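PDB 2D4P: Fe-S binding reductase, putative, which is of unknown function but belongs to the GNAT acetyltransferase superfamily and so may transfer acyl groups other than amino-acyl groups. Local coordinates for residues R13-R16 against P22-L25; R29-A32 against H36-L39. One frame throughout, in Å; residues are numbered along the deposited sequence.

Contact 1 of 2, residues R13-R16 against P22-L25; sequences RLNR and PVSL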
ATOM      1  N   ARG A  13       5.875  -8.394 -12.464  1.00 24.38           N
ATOM      2  CA  ARG A  13       5.080  -7.182 -12.572  1.00 24.69           C
ATOM      3  C   ARG A  13       5.307  -6.279 -11.372  1.00 24.34           C
ATOM      4  O   ARG A  13       5.476  -5.071 -11.535  1.00 24.34           O
ATOM      5  CB  ARG A  13       3.589  -7.518 -12.622  1.00 25.26           C
ATOM      6  CG  ARG A  13       3.094  -8.140 -13.893  1.00 28.33           C
ATOM      7  CD  ARG A  13       1.602  -8.387 -13.809  1.00 31.18           C
ATOM      8  NE  ARG A  13       0.994  -8.834 -15.055  1.00 35.64           N
ATOM      9  CZ  ARG A  13       0.911 -10.091 -15.435  1.00 39.17           C
ATOM     10  NH1 ARG A  13       1.435 -11.062 -14.691  1.00 41.01           N
ATOM     11  NH2 ARG A  13       0.318 -10.381 -16.592  1.00 40.73           N
ATOM     12  N   LEU A  14       5.294  -6.854 -10.162  1.00 24.13           N
ATOM     13  CA  LEU A  14       5.553  -6.060  -8.968  1.00 24.64           C
ATOM     14  C   LEU A  14       6.940  -5.429  -9.037  1.00 24.13           C
ATOM     15  O   LEU A  14       7.100  -4.258  -8.763  1.00 24.36           O
ATOM     16  CB  LEU A  14       5.442  -6.893  -7.698  1.00 24.80           C
ATOM     17  CG  LEU A  14       4.036  -7.380  -7.318  1.00 27.24           C
ATOM     18  CD1 LEU A  14       4.113  -8.064  -5.935  1.00 30.64           C
ATOM     19  CD2 LEU A  14       3.087  -6.242  -7.261  1.00 26.73           C
ATOM     20  N   ASN A  15       7.920  -6.216  -9.447  1.00 23.97           N
ATOM     21  CA  ASN A  15       9.297  -5.758  -9.433  1.00 24.66           C
ATOM     22  C   ASN A  15       9.553  -4.761 -10.542  1.00 25.06           C
ATOM     23  O   ASN A  15      10.414  -3.894 -10.424  1.00 24.74           O
ATOM     24  CB  ASN A  15      10.226  -6.960  -9.449  1.00 24.52           C
ATOM     25  CG  ASN A  15      10.397  -7.540  -8.070  1.00 26.42           C
ATOM     26  OD1 ASN A  15      11.000  -6.904  -7.216  1.00 29.46           O
ATOM     27  ND2 ASN A  15       9.827  -8.716  -7.824  1.00 26.56           N
ATOM     28  N   ARG A  16       8.762  -4.822 -11.607  1.00 25.61           N
ATOM     29  CA  ARG A  16       8.825  -3.770 -12.627  1.00 25.85           C
ATOM     30  C   ARG A  16       8.439  -2.405 -12.041  1.00 24.69           C
ATOM     31  O   ARG A  16       8.871  -1.365 -12.551  1.00 24.83           O
ATOM     32  CB  ARG A  16       7.921  -4.103 -13.826  1.00 27.11           C
ATOM     33  CG  ARG A  16       8.616  -4.906 -14.907  1.00 31.80           C
ATOM     34  CD  ARG A  16       7.648  -5.413 -15.974  1.00 36.13           C
ATOM     35  NE  ARG A  16       7.146  -4.300 -16.776  1.00 40.77           N
ATOM     36  CZ  ARG A  16       6.100  -4.358 -17.604  1.00 42.69           C
ATOM     37  NH1 ARG A  16       5.398  -5.489 -17.740  1.00 43.36           N
ATOM     38  NH2 ARG A  16       5.749  -3.266 -18.287  1.00 42.85           N
ATOM     39  N   PRO A  22      13.555  -4.225  -4.363  1.00 25.38           N
ATOM     40  CA  PRO A  22      12.806  -5.364  -4.889  1.00 25.36           C
ATOM     41  C   PRO A  22      11.885  -5.999  -3.851  1.00 24.50           C
ATOM     42  O   PRO A  22      12.098  -5.922  -2.637  1.00 24.46           O
ATOM     43  CB  PRO A  22      13.903  -6.350  -5.339  1.00 25.66           C
ATOM     44  CG  PRO A  22      15.157  -5.915  -4.683  1.00 27.44           C
ATOM     45  CD  PRO A  22      14.998  -4.499  -4.241  1.00 25.91           C
ATOM     46  N   VAL A  23      10.835  -6.613  -4.366  1.00 24.63           N
ATOM     47  CA  VAL A  23       9.898  -7.401  -3.581  1.00 24.58           C
ATOM     48  C   VAL A  23      10.306  -8.846  -3.756  1.00 24.00           C
ATOM     49  O   VAL A  23      10.407  -9.350  -4.890  1.00 23.81           O
ATOM     50  CB  VAL A  23       8.430  -7.209  -4.107  1.00 25.33           C
ATOM     51  CG1 VAL A  23       7.439  -7.987  -3.242  1.00 26.51           C
ATOM     52  CG2 VAL A  23       8.076  -5.738  -4.156  1.00 24.84           C
ATOM     53  N   SER A  24      10.575  -9.523  -2.649  1.00 23.16           N
ATOM     54  CA  SER A  24      10.896 -10.941  -2.718  1.00 23.18           C
ATOM     55  C   SER A  24       9.626 -11.771  -2.876  1.00 22.93           C
ATOM     56  O   SER A  24       8.515 -11.307  -2.602  1.00 22.61           O
ATOM     57  CB  SER A  24      11.646 -11.393  -1.454  1.00 23.45           C
ATOM     58  OG  SER A  24      10.773 -11.322  -0.315  1.00 21.70           O
ATOM     59  N   LEU A  25       9.810 -13.013  -3.294  1.00 22.43           N
ATOM     60  CA  LEU A  25       8.730 -13.972  -3.334  1.00 23.21           C
ATOM     61  C   LEU A  25       8.122 -14.160  -1.956  1.00 23.09           C
ATOM     62  O   LEU A  25       6.910 -14.285  -1.849  1.00 22.47           O
ATOM     63  CB  LEU A  25       9.216 -15.335  -3.833  1.00 23.48           C
ATOM     64  CG  LEU A  25       8.176 -16.434  -4.022  1.00 25.14           C
ATOM     65  CD1 LEU A  25       7.061 -15.974  -4.939  1.00 26.33           C
ATOM     66  CD2 LEU A  25       8.844 -17.678  -4.588  1.00 29.24           C
TER

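Contact 2 of 2, residues R29-A32 against H36-L39; sequences RFFA and HSFL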
ATOM      1  N   ARG A  29       4.242 -13.401  -1.085  1.00 22.21           N
ATOM      2  CA  ARG A  29       3.387 -14.426  -0.490  1.00 23.51           C
ATOM      3  C   ARG A  29       2.695 -13.960   0.795  1.00 22.69           C
ATOM      4  O   ARG A  29       1.492 -14.172   0.984  1.00 23.27           O
ATOM      5  CB  ARG A  29       4.192 -15.699  -0.216  1.00 24.39           C
ATOM      6  CG  ARG A  29       4.430 -16.550  -1.438  1.00 27.16           C
ATOM      7  CD  ARG A  29       5.430 -17.674  -1.196  1.00 31.17           C
ATOM      8  NE  ARG A  29       5.595 -18.491  -2.391  1.00 34.55           N
ATOM      9  CZ  ARG A  29       6.432 -19.528  -2.486  1.00 36.35           C
ATOM     10  NH1 ARG A  29       7.212 -19.859  -1.469  1.00 37.36           N
ATOM     11  NH2 ARG A  29       6.500 -20.220  -3.614  1.00 37.06           N
ATOM     12  N   PHE A  30       3.456 -13.312   1.658  1.00 23.13           N
ATOM     13  CA  PHE A  30       2.934 -12.756   2.888  1.00 22.87           C
ATOM     14  C   PHE A  30       1.872 -11.695   2.630  1.00 21.55           C
ATOM     15  O   PHE A  30       0.781 -11.729   3.206  1.00 21.98           O
ATOM     16  CB  PHE A  30       4.071 -12.153   3.682  1.00 22.67           C
ATOM     17  CG  PHE A  30       3.627 -11.432   4.907  1.00 23.21           C
ATOM     18  CD1 PHE A  30       3.446 -10.046   4.906  1.00 22.14           C
ATOM     19  CD2 PHE A  30       3.387 -12.132   6.075  1.00 27.05           C
ATOM     20  CE1 PHE A  30       3.048  -9.381   6.056  1.00 24.74           C
ATOM     21  CE2 PHE A  30       2.987 -11.448   7.246  1.00 28.18           C
ATOM     22  CZ  PHE A  30       2.809 -10.079   7.213  1.00 25.44           C
ATOM     23  N   PHE A  31       2.180 -10.741   1.764  1.00 21.14           N
ATOM     24  CA  PHE A  31       1.223  -9.677   1.464  1.00 20.40           C
ATOM     25  C   PHE A  31      -0.001 -10.171   0.687  1.00 21.57           C
ATOM     26  O   PHE A  31      -1.097  -9.659   0.863  1.00 20.78           O
ATOM     27  CB  PHE A  31       1.904  -8.457   0.829  1.00 19.90           C
ATOM     28  CG  PHE A  31       2.718  -7.658   1.831  1.00 20.80           C
ATOM     29  CD1 PHE A  31       2.080  -6.921   2.847  1.00 20.40           C
ATOM     30  CD2 PHE A  31       4.102  -7.649   1.792  1.00 19.91           C
ATOM     31  CE1 PHE A  31       2.812  -6.222   3.760  1.00 21.14           C
ATOM     32  CE2 PHE A  31       4.846  -6.943   2.743  1.00 22.14           C
ATOM     33  CZ  PHE A  31       4.203  -6.238   3.735  1.00 22.06           C
ATOM     34  N   ALA A  32       0.168 -11.201  -0.153  1.00 21.79           N
ATOM     35  CA  ALA A  32      -0.983 -11.812  -0.818  1.00 22.48           C
ATOM     36  C   ALA A  32      -1.955 -12.400   0.208  1.00 22.64           C
ATOM     37  O   ALA A  32      -3.153 -12.401  -0.034  1.00 23.41           O
ATOM     38  CB  ALA A  32      -0.547 -12.903  -1.805  1.00 22.52           C
ATOM     39  N   HIS A  36      -5.292  -7.343   2.127  1.00 20.60           N
ATOM     40  CA  HIS A  36      -5.208  -5.889   2.113  1.00 18.93           C
ATOM     41  C   HIS A  36      -4.249  -5.330   1.058  1.00 18.81           C
ATOM     42  O   HIS A  36      -4.071  -4.128   0.970  1.00 18.57           O
ATOM     43  CB  HIS A  36      -4.801  -5.377   3.501  1.00 19.08           C
ATOM     44  CG  HIS A  36      -5.791  -5.719   4.575  1.00 19.48           C
ATOM     45  ND1 HIS A  36      -7.105  -5.291   4.521  1.00 19.89           N
ATOM     46  CD2 HIS A  36      -5.688  -6.496   5.679  1.00 21.99           C
ATOM     47  CE1 HIS A  36      -7.747  -5.752   5.582  1.00 20.75           C
ATOM     48  NE2 HIS A  36      -6.917  -6.500   6.291  1.00 20.37           N
ATOM     49  N   SER A  37      -3.657  -6.203   0.250  1.00 19.15           N
ATOM     50  CA  SER A  37      -2.605  -5.808  -0.704  1.00 18.99           C
ATOM     51  C   SER A  37      -3.109  -6.006  -2.141  1.00 20.12           C
ATOM     52  O   SER A  37      -3.828  -6.968  -2.440  1.00 20.06           O
ATOM     53  CB  SER A  37      -1.348  -6.633  -0.446  1.00 18.43           C
ATOM     54  OG  SER A  37      -0.884  -6.414   0.874  1.00 18.23           O
ATOM     55  N   PHE A  38      -2.740  -5.068  -3.013  1.00 19.65           N
ATOM     56  CA  PHE A  38      -3.279  -4.989  -4.364  1.00 20.15           C
ATOM     57  C   PHE A  38      -2.254  -4.607  -5.411  1.00 20.20           C
ATOM     58  O   PHE A  38      -1.254  -3.975  -5.114  1.00 19.42           O
ATOM     59  CB  PHE A  38      -4.458  -3.998  -4.384  1.00 20.55           C
ATOM     60  CG  PHE A  38      -5.561  -4.407  -3.501  1.00 20.28           C
ATOM     61  CD1 PHE A  38      -5.591  -4.006  -2.186  1.00 18.32           C
ATOM     62  CD2 PHE A  38      -6.531  -5.296  -3.968  1.00 21.06           C
ATOM     63  CE1 PHE A  38      -6.555  -4.449  -1.354  1.00 20.27           C
ATOM     64  CE2 PHE A  38      -7.551  -5.739  -3.129  1.00 23.50           C
ATOM     65  CZ  PHE A  38      -7.571  -5.297  -1.826  1.00 23.21           C
ATOM     66  N   LEU A  39      -2.561  -4.989  -6.652  1.00 19.85           N
ATOM     67  CA  LEU A  39      -1.847  -4.581  -7.853  1.00 20.75           C
ATOM     68  C   LEU A  39      -2.792  -3.748  -8.712  1.00 20.95           C
ATOM     69  O   LEU A  39      -3.982  -4.081  -8.826  1.00 20.85           O
ATOM     70  CB  LEU A  39      -1.424  -5.839  -8.626  1.00 21.09           C
ATOM     71  CG  LEU A  39      -0.714  -5.709  -9.986  1.00 23.71           C
ATOM     72  CD1 LEU A  39       0.695  -5.120  -9.817  1.00 25.59           C
ATOM     73  CD2 LEU A  39      -0.634  -7.064 -10.662  1.00 26.90           C
TER
HETATM   74  O   HOH W   1      -3.861  -9.278   0.061  1.00 22.50           O

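Contact 1 of 2, residues R13-R16 against P22-L25
The side-chain amide of Asn15 pairs with the backbone N and O of one loop residue, Val23, a compact case of an amide reading both polar atoms of a single residue's backbone. Val23 N donates to Asn15 OD1 at 2.9 Å, approaching with a tilt of 22° from the carbonyl plane of the amide. In return Asn15 ND2 gives a hydrogen to Val23 O over 3.1 Å. This second bond is the flatter one: the acceptor lies practically in the amide plane of Asn15, and ND2 sits in the plane of the Val23 carbonyl, on a lone pair. With chi1 at -82°, CG stands beside the backbone N and anti to the carbonyl carbon, which carries the amide off the helix toward the loop. ND2 is also hydrogen-bonded to Leu11 O, one turn back in helix 11-16.

Van der Waals contact fills in around the amide. OD1 rests against Pro22, 3.3 Å from its CA and 3.5 Å from its CB. On the buried side, Leu14 CD1 meets Val23 CG1 at 4.3 Å, and both side chains reach Phe49 of strand 45-56. Replaced by alanine, Asn15 would lose the amide, which would probably leave the N-H and C=O of Val23 and the carbonyl of Leu11 without this partner.

Just beyond, Ser24 is the N-cap of helix 25-34, its OG bonded to Ala27 N. Because opposite ends of one amide are matched to a donor and an acceptor, the contact fixes which way the Asn15 amide is turned, and probably restrains the loop where it leads into the next helix.

Contact 2 of 2, residues R29-A32 against H36-L39
Phe31 and Ser37 meet where helix 25-34 nears its end and the chain turns toward the sheet. The serine side chain lies against the helix backbone: its CB is 3.3 Å from Phe31 O, and its OG is 3.5 Å from Phe31 CB. OG also lies 3.6 Å from Phe31 CD1, coming at the ring obliquely. Between Ser37 OG and Phe31 O the separation is 3.3 Å, a weak hydrogen bond at most, because the single hydroxyl proton has another acceptor within reach. A water also bridges the backbones, 3.1 Å from Ser37 N, whose hydrogen it accepts, and 2.9 Å from Phe31 O, to which it can donate.

The contact joins the second helix to the residue just ahead of the second strand of the GNAT-type order, in which two helices follow the first strand before the chain enters the antiparallel part of the sheet. Strand 38-42 there runs between strands 2-4 and 45-56, with Phe38 bonded through its backbone to Ala50 and Leu39 to Arg4.

Further out, neighbours fix the two partners. Ser37 OG, turned to the backbone-N side by a chi1 of -60°, takes a hydrogen bond from Ala52 N of the adjoining strand and makes another with Thr34 OG1. Thr34 OG1 is bonded to Phe31 O as well, so the threonine hydroxyl bonds the same carbonyl that the water approaches and the serine reaches only weakly. The Phe31 ring is packed by Phe30, whose CD1 stands 3.8 Å above its plane, over the centre, so that an edge of Phe30 faces the ring. Leu51 and Gln53 of strand 45-56, Thr66 of strand 61-70 and Phe6 also touch the Phe31 side chain.

How the contacts relate
Contact 1 holds helix 11-16 to the loop leading into helix 25-34; contact 2 joins the later part of that second helix to the residue just before strand 38-42. They follow one another along the chain, with centres about 12 Å apart. Contact 1 lies farther from the middle of the protein and is only partly buried; there a side-chain amide serves a loop backbone directly. In contact 2 both touching residues are buried, and the polar link runs largely through water and neighbouring hydroxyls. The two also meet in apolar packing, Leu14 CD2 lying 3.7 Å from Leu39 CD1, where helix 11-16 rests on strand 38-42.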